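Local atomic coordinates of (S)-2-haloacid dehalogenase 4A (Burkholderia cepacia, PDB entry 2NO4), a protein that catalyses the hydrolytic dehalogenation of short-chain (S)-2-haloalkanoic acids to the corresponding (R)-2-hydroxyalkanoic acids, releasing the halide with inversion of configuration. Residues L25-A31 with Y101-Y107; D69-T74 with N129-M134. All coordinates share one frame; numbering follows the deposited sequence. Where two conformers were deposited one is given.

Contact 1. Residues L25-A31 with Y101-Y107; sequences LLDVHSA and YKELSAY
L26 and A106 form a single backbone bridge, their CA atoms 4.3 Å apart, where the chain leaving the first strand of the Rossmann-like core meets the chain returning from helix 90-102. Two hydrogen bonds define the bridge: Y107 N to L25 O (3.0 Å), and D27 N to S105 O (2.7 Å, 173°). Beside it the D27 carboxylate stacks on the Y107 ring with planes 9° apart, and D27 CB sits over the ring face, 4.0 Å from its centroid, a CH-pi contact. A chi1 of -172° swings CG of D27 away from the backbone N and over Y107, and chi2 turns the carboxylate nearly flat to the ring. D27 also begins a type I turn: its O accepts from both N and OG of S30, the hydroxyl at 2.8 Å. A water joins V28 N and Y107 OH. L104 points at the 25-31 segment, its CD1 3.8 Å from L26 CB and its CD2 3.8 Å from A31 CB. V28 and Y101 reach the substrate-binding residues R51 and Y22. With 53 of the 69 intervening residues helical, this is where the helical cap inserted after the first strand of a HAD-superfamily hydrolase joins its core.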
loop_
_atom_site.group_PDB
_atom_site.type_symbol
_atom_site.label_atom_id
_atom_site.label_comp_id
_atom_site.label_asym_id
_atom_site.label_seq_id
_atom_site.Cartn_x
_atom_site.Cartn_y
_atom_site.Cartn_z
ATOM N N LEU B 25 -14.078 -7.228 -11.926
ATOM C CA LEU B 25 -14.671 -8.308 -12.718
ATOM C C LEU B 25 -14.481 -9.650 -12.030
ATOM O O LEU B 25 -15.332 -10.510 -12.152
ATOM C CB LEU B 25 -14.057 -8.378 -14.129
ATOM C CG LEU B 25 -14.298 -7.136 -15.009
ATOM C CD1 LEU B 25 -13.608 -7.270 -16.360
ATOM C CD2 LEU B 25 -15.805 -6.808 -15.163
ATOM N N LEU B 26 -13.365 -9.791 -11.309
ATOM C CA LEU B 26 -12.964 -11.030 -10.631
ATOM C C LEU B 26 -12.993 -10.806 -9.125
ATOM O O LEU B 26 -12.500 -9.799 -8.625
ATOM C CB LEU B 26 -11.551 -11.440 -11.051
ATOM C CG LEU B 26 -11.380 -11.726 -12.547
ATOM C CD1 LEU B 26 -9.925 -12.056 -12.899
ATOM C CD2 LEU B 26 -12.318 -12.885 -12.921
ATOM N N ASP B 27 -13.523 -11.786 -8.414
ATOM C CA ASP B 27 -13.763 -11.667 -6.975
ATOM C C ASP B 27 -12.525 -12.116 -6.175
ATOM O O ASP B 27 -12.307 -13.307 -6.013
ATOM C CB ASP B 27 -14.986 -12.515 -6.632
ATOM C CG ASP B 27 -15.445 -12.332 -5.228
ATOM O OD1 ASP B 27 -14.660 -11.898 -4.355
ATOM O OD2 ASP B 27 -16.624 -12.630 -5.001
ATOM N N VAL B 28 -11.708 -11.176 -5.713
ATOM C CA VAL B 28 -10.444 -11.563 -5.035
ATOM C C VAL B 28 -10.679 -12.455 -3.762
ATOM O O VAL B 28 -9.837 -13.310 -3.429
ATOM C CB VAL B 28 -9.420 -10.357 -4.788
ATOM C CG1 VAL B 28 -8.983 -9.705 -6.115
ATOM C CG2 VAL B 28 -9.960 -9.277 -3.823
ATOM N N HIS B 29 -11.845 -12.293 -3.125
ATOM C CA HIS B 29 -12.261 -13.090 -1.945
ATOM C C HIS B 29 -12.488 -14.601 -2.169
ATOM O O HIS B 29 -12.355 -15.382 -1.248
ATOM C CB HIS B 29 -13.501 -12.492 -1.283
ATOM C CG HIS B 29 -13.480 -11.000 -1.194
ATOM N ND1 HIS B 29 -14.303 -10.202 -1.957
ATOM C CD2 HIS B 29 -12.748 -10.156 -0.429
ATOM C CE1 HIS B 29 -14.078 -8.927 -1.669
ATOM N NE2 HIS B 29 -13.128 -8.872 -0.754
ATOM N N SER B 30 -12.822 -15.004 -3.385
ATOM C CA SER B 30 -13.112 -16.400 -3.687
ATOM C C SER B 30 -11.920 -17.369 -3.523
ATOM O O SER B 30 -12.134 -18.573 -3.274
ATOM C CB SER B 30 -13.711 -16.530 -5.104
ATOM O OG SER B 30 -12.777 -16.115 -6.090
ATOM N N ALA B 31 -10.675 -16.876 -3.669
ATOM C CA ALA B 31 -9.527 -17.789 -3.568
ATOM C C ALA B 31 -9.481 -18.408 -2.162
ATOM O O ALA B 31 -9.421 -19.668 -2.030
ATOM C CB ALA B 31 -8.176 -17.114 -3.970
ATOM N N TYR B 101 -6.511 -18.850 -7.185
ATOM C CA TYR B 101 -6.326 -17.494 -7.644
ATOM C C TYR B 101 -6.210 -17.461 -9.164
ATOM O O TYR B 101 -6.675 -16.530 -9.831
ATOM C CB TYR B 101 -5.061 -16.864 -7.008
ATOM C CG TYR B 101 -5.191 -15.352 -6.919
ATOM C CD1 TYR B 101 -5.633 -14.742 -5.733
ATOM C CD2 TYR B 101 -4.933 -14.530 -8.036
ATOM C CE1 TYR B 101 -5.781 -13.367 -5.652
ATOM C CE2 TYR B 101 -5.100 -13.158 -7.961
ATOM C CZ TYR B 101 -5.524 -12.595 -6.759
ATOM O OH TYR B 101 -5.673 -11.252 -6.671
ATOM N N LYS B 102 -5.586 -18.500 -9.712
ATOM C CA LYS B 102 -5.337 -18.569 -11.147
ATOM C C LYS B 102 -6.666 -18.630 -11.870
ATOM O O LYS B 102 -6.773 -18.163 -12.992
ATOM C CB LYS B 102 -4.452 -19.780 -11.492
ATOM C CG LYS B 102 -3.659 -19.561 -12.750
ATOM C CD LYS B 102 -2.603 -20.621 -12.991
ATOM C CE LYS B 102 -2.197 -20.523 -14.451
ATOM N NZ LYS B 102 -1.166 -21.519 -14.864
ATOM N N GLU B 103 -7.684 -19.172 -11.207
ATOM C CA GLU B 103 -9.039 -19.207 -11.741
ATOM C C GLU B 103 -10.107 -18.593 -10.812
ATOM O O GLU B 103 -11.121 -19.222 -10.467
ATOM C CB GLU B 103 -9.373 -20.629 -12.178
ATOM C CG GLU B 103 -8.325 -21.109 -13.230
ATOM C CD GLU B 103 -8.684 -22.395 -13.971
ATOM O OE1 GLU B 103 -9.690 -23.082 -13.604
ATOM O OE2 GLU B 103 -7.938 -22.694 -14.943
ATOM N N LEU B 104 -9.854 -17.344 -10.416
ATOM C CA LEU B 104 -10.798 -16.548 -9.606
ATOM C C LEU B 104 -12.162 -16.441 -10.262
ATOM O O LEU B 104 -12.245 -16.168 -11.458
ATOM C CB LEU B 104 -10.283 -15.115 -9.440
ATOM C CG LEU B 104 -9.305 -14.668 -8.395
ATOM C CD1 LEU B 104 -9.431 -13.150 -8.341
ATOM C CD2 LEU B 104 -9.537 -15.288 -6.976
ATOM N N SER B 105 -13.208 -16.630 -9.454
ATOM C CA SER B 105 -14.606 -16.417 -9.839
ATOM C C SER B 105 -14.844 -15.004 -10.341
ATOM O O SER B 105 -14.359 -14.019 -9.734
ATOM C CB SER B 105 -15.518 -16.596 -8.614
ATOM O OG SER B 105 -15.295 -17.844 -8.008
ATOM N N ALA B 106 -15.611 -14.919 -11.424
ATOM C CA ALA B 106 -16.178 -13.654 -11.883
ATOM C C ALA B 106 -17.343 -13.291 -10.979
ATOM O O ALA B 106 -18.072 -14.178 -10.501
ATOM C CB ALA B 106 -16.648 -13.758 -13.322
ATOM N N TYR B 107 -17.518 -11.988 -10.753
ATOM C CA TYR B 107 -18.760 -11.494 -10.175
ATOM C C TYR B 107 -19.934 -11.875 -11.070
ATOM O O TYR B 107 -19.783 -11.949 -12.288
ATOM C CB TYR B 107 -18.708 -9.964 -9.926
ATOM C CG TYR B 107 -17.914 -9.629 -8.706
ATOM C CD1 TYR B 107 -18.493 -9.704 -7.420
ATOM C CD2 TYR B 107 -16.562 -9.291 -8.815
ATOM C CE1 TYR B 107 -17.744 -9.418 -6.287
ATOM C CE2 TYR B 107 -15.825 -9.008 -7.698
ATOM C CZ TYR B 107 -16.425 -9.076 -6.440
ATOM O OH TYR B 107 -15.671 -8.793 -5.336
HETATM O O HOH W 1 -12.920 -8.839 -4.768
#

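Contact 2. Residues D69-T74 with N129-M134; sequences DFWQLT and NGNDEM. With SO4 (sulfate ion), chain I; SO4 (sulfate ion), chain H; SO4 (sulfate ion), chain K.
N129 lies against F70 where the loop after strand 123-128 meets the start of helix 70-84, an interface of Rossmann-like core and helical cap at the haloacid site of this HAD hydrolase. N129 binds the substrate. Its CB stands over the centre of the F70 ring, 3.8 Å from the centroid and close to the ring normal, a CH-pi contact. N129 N donates along a nearly straight bond (2.8 Å) to a sulfate, which is also bound by A21, Y22, S128 and K161, so it occupies the substrate pocket, although it probably comes from the crystallisation liquor. Through a water, N129 O also reaches F70 N. G130 follows, its CA 3.7 Å from F70 CB. N131 is the N-cap residue of helix 132-141, but its side chain makes no capping bond: OD1 reaches across to accept from W71 N, in the first turn of the other helix, at 2.9 Å and 149°, the donor tilted somewhat from the amide plane. ND2 holds a second sulfate at N131's own helix start, where the same sulfate oxygen accepts from E133 N. The amide also stacks on the carboxylate of D69, planes 13° apart; that carboxylate caps its own helix through Q72 N. M134, in the first turn of helix 132-141, makes Met-aromatic contacts, SD lying at the edges of both the F70 ring and the six-membered ring of W71. Its chi1 of 75° puts CG between the backbone N and the carbonyl carbon. The thioether then runs past the start of helix 70-84, where SD lies 3.4 Å from W71 N, and M134 CB meets W71 CE3.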
loop_
_atom_site.group_PDB
_atom_site.type_symbol
_atom_site.label_atom_id
_atom_site.label_comp_id
_atom_site.label_asym_id
_atom_site.label_seq_id
_atom_site.Cartn_x
_atom_site.Cartn_y
_atom_site.Cartn_z
ATOM N N ASP B 69 6.630 -9.353 -11.578
ATOM C CA ASP B 69 5.277 -9.479 -12.085
ATOM C C ASP B 69 4.220 -9.870 -11.052
ATOM O O ASP B 69 4.545 -10.278 -9.938
ATOM C CB ASP B 69 5.208 -10.329 -13.383
ATOM C CG ASP B 69 5.167 -11.857 -13.146
ATOM O OD1 ASP B 69 5.114 -12.367 -12.027
ATOM O OD2 ASP B 69 5.157 -12.585 -14.166
ATOM N N PHE B 70 2.955 -9.732 -11.429
ATOM C CA PHE B 70 1.895 -9.727 -10.423
ATOM C C PHE B 70 1.716 -11.084 -9.811
ATOM O O PHE B 70 1.441 -11.204 -8.609
ATOM C CB PHE B 70 0.604 -9.179 -10.999
ATOM C CG PHE B 70 -0.337 -8.580 -9.969
ATOM C CD1 PHE B 70 0.072 -7.521 -9.156
ATOM C CD2 PHE B 70 -1.663 -9.049 -9.861
ATOM C CE1 PHE B 70 -0.821 -6.919 -8.252
ATOM C CE2 PHE B 70 -2.557 -8.464 -8.953
ATOM C CZ PHE B 70 -2.110 -7.371 -8.148
ATOM N N TRP B 71 1.910 -12.125 -10.626
ATOM C CA TRP B 71 1.905 -13.500 -10.098
ATOM C C TRP B 71 2.977 -13.728 -9.012
ATOM O O TRP B 71 2.712 -14.364 -7.968
ATOM C CB TRP B 71 2.050 -14.517 -11.243
ATOM C CG TRP B 71 1.917 -15.942 -10.827
ATOM C CD1 TRP B 71 2.930 -16.854 -10.743
ATOM C CD2 TRP B 71 0.720 -16.634 -10.444
ATOM N NE1 TRP B 71 2.441 -18.075 -10.324
ATOM C CE2 TRP B 71 1.087 -17.973 -10.142
ATOM C CE3 TRP B 71 -0.627 -16.262 -10.326
ATOM C CZ2 TRP B 71 0.147 -18.948 -9.741
ATOM C CZ3 TRP B 71 -1.565 -17.242 -9.929
ATOM C CH2 TRP B 71 -1.157 -18.571 -9.643
ATOM N N GLN B 72 4.187 -13.231 -9.264
ATOM C CA GLN B 72 5.257 -13.357 -8.273
ATOM C C GLN B 72 4.866 -12.617 -6.994
ATOM O O GLN B 72 5.058 -13.121 -5.904
ATOM C CB GLN B 72 6.596 -12.835 -8.799
ATOM C CG GLN B 72 7.779 -13.048 -7.813
ATOM C CD GLN B 72 9.106 -12.569 -8.365
ATOM O OE1 GLN B 72 9.374 -12.701 -9.556
ATOM N NE2 GLN B 72 9.940 -11.990 -7.504
ATOM N N LEU B 73 4.348 -11.411 -7.129
ATOM C CA LEU B 73 3.921 -10.658 -5.952
ATOM C C LEU B 73 2.775 -11.324 -5.176
ATOM O O LEU B 73 2.735 -11.244 -3.935
ATOM C CB LEU B 73 3.466 -9.241 -6.343
ATOM C CG LEU B 73 4.493 -8.410 -7.124
ATOM C CD1 LEU B 73 4.068 -6.945 -7.189
ATOM C CD2 LEU B 73 5.965 -8.607 -6.674
ATOM N N THR B 74 1.838 -11.924 -5.913
ATOM C CA THR B 74 0.714 -12.670 -5.350
ATOM C C THR B 74 1.248 -13.841 -4.504
ATOM O O THR B 74 0.805 -14.063 -3.389
ATOM C CB THR B 74 -0.272 -13.136 -6.460
ATOM O OG1 THR B 74 -0.713 -11.976 -7.186
ATOM C CG2 THR B 74 -1.506 -13.875 -5.857
ATOM N N ASN B 129 -3.124 -4.781 -13.420
ATOM C CA ASN B 129 -1.785 -5.145 -12.903
ATOM C C ASN B 129 -1.360 -6.580 -13.211
ATOM O O ASN B 129 -0.169 -6.875 -13.191
ATOM C CB ASN B 129 -1.714 -4.982 -11.372
ATOM C CG ASN B 129 -1.796 -3.534 -10.927
ATOM O OD1 ASN B 129 -1.287 -2.622 -11.593
ATOM N ND2 ASN B 129 -2.425 -3.315 -9.756
ATOM N N GLY B 130 -2.330 -7.475 -13.416
ATOM C CA GLY B 130 -2.056 -8.898 -13.556
ATOM C C GLY B 130 -1.303 -9.114 -14.876
ATOM O O GLY B 130 -1.600 -8.470 -15.878
ATOM N N ASN B 131 -0.291 -9.969 -14.834
ATOM C CA ASN B 131 0.448 -10.400 -16.038
ATOM C C ASN B 131 -0.428 -11.348 -16.874
ATOM O O ASN B 131 -1.389 -11.954 -16.336
ATOM C CB ASN B 131 1.784 -11.056 -15.650
ATOM C CG ASN B 131 1.621 -12.232 -14.677
ATOM O OD1 ASN B 131 1.359 -12.028 -13.485
ATOM N ND2 ASN B 131 1.835 -13.473 -15.170
ATOM N N ASP B 132 -0.117 -11.491 -18.156
ATOM C CA ASP B 132 -1.012 -12.213 -19.055
ATOM C C ASP B 132 -1.338 -13.626 -18.593
ATOM O O ASP B 132 -2.479 -14.056 -18.618
ATOM C CB ASP B 132 -0.492 -12.203 -20.488
ATOM C CG ASP B 132 -1.574 -12.559 -21.482
ATOM O OD1 ASP B 132 -1.491 -13.652 -22.065
ATOM O OD2 ASP B 132 -2.521 -11.757 -21.650
ATOM N N GLU B 133 -0.328 -14.367 -18.173
ATOM C CA GLU B 133 -0.557 -15.760 -17.815
ATOM C C GLU B 133 -1.623 -15.977 -16.724
ATOM O O GLU B 133 -2.544 -16.790 -16.908
ATOM C CB GLU B 133 0.725 -16.491 -17.416
ATOM C CG GLU B 133 0.439 -17.989 -17.283
ATOM C CD GLU B 133 1.589 -18.780 -16.746
ATOM O OE1 GLU B 133 1.328 -19.853 -16.128
ATOM O OE2 GLU B 133 2.757 -18.338 -16.943
ATOM N N MET B 134 -1.491 -15.282 -15.583
ATOM C CA MET B 134 -2.494 -15.409 -14.522
ATOM C C MET B 134 -3.876 -14.856 -14.953
ATOM O O MET B 134 -4.909 -15.456 -14.660
ATOM C CB MET B 134 -1.990 -14.770 -13.208
ATOM C CG MET B 134 -2.003 -13.247 -13.168
ATOM S SD MET B 134 -1.303 -12.617 -11.639
ATOM C CE MET B 134 -2.726 -12.883 -10.515
HETATM S S SO4 I . 3.381 -13.789 -18.961
HETATM O O1 SO4 I . 3.135 -15.020 -19.719
HETATM O O2 SO4 I . 4.721 -13.893 -18.341
HETATM O O3 SO4 I . 3.341 -12.652 -19.908
HETATM O O4 SO4 I . 2.344 -13.670 -17.915
HETATM S S SO4 H . -5.957 -5.096 -11.255
HETATM O O1 SO4 H . -6.818 -5.831 -12.153
HETATM O O2 SO4 H . -4.955 -5.966 -10.648
HETATM O O3 SO4 H . -5.345 -3.953 -11.893
HETATM O O4 SO4 H . -6.854 -4.634 -10.198
HETATM S S SO4 K . 12.922 -9.947 -7.281
HETATM O O1 SO4 K . 12.471 -10.872 -8.288
HETATM O O2 SO4 K . 14.366 -10.093 -7.048
HETATM O O3 SO4 K . 12.686 -8.583 -7.707
HETATM O O4 SO4 K . 12.201 -10.287 -6.020
HETATM O O HOH W 2 2.272 -8.049 -13.795
#

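Overall arrangement
Both contacts join the helical cap to the Rossmann-like core, but at different seams. Contact 1 lies where linker chains cross and relies on backbone bonds, a turn and a carboxylate-ring stack, half its touching residues buried. Contact 2, with six of eight buried, joins two helix starts through a hydrogen bond from a backbone N-H to a side-chain amide oxygen, a water and sulfur-aromatic packing, with one sulfate in the substrate pocket and others at a helix start and on Q72. The centres of contacts 1 and 2 are about 14 Å apart. They meet directly: K102 NZ forms a salt bridge to E133 OE1 at 3.3 Å, and Y101 CE2 packs 3.5 Å from M134 CE.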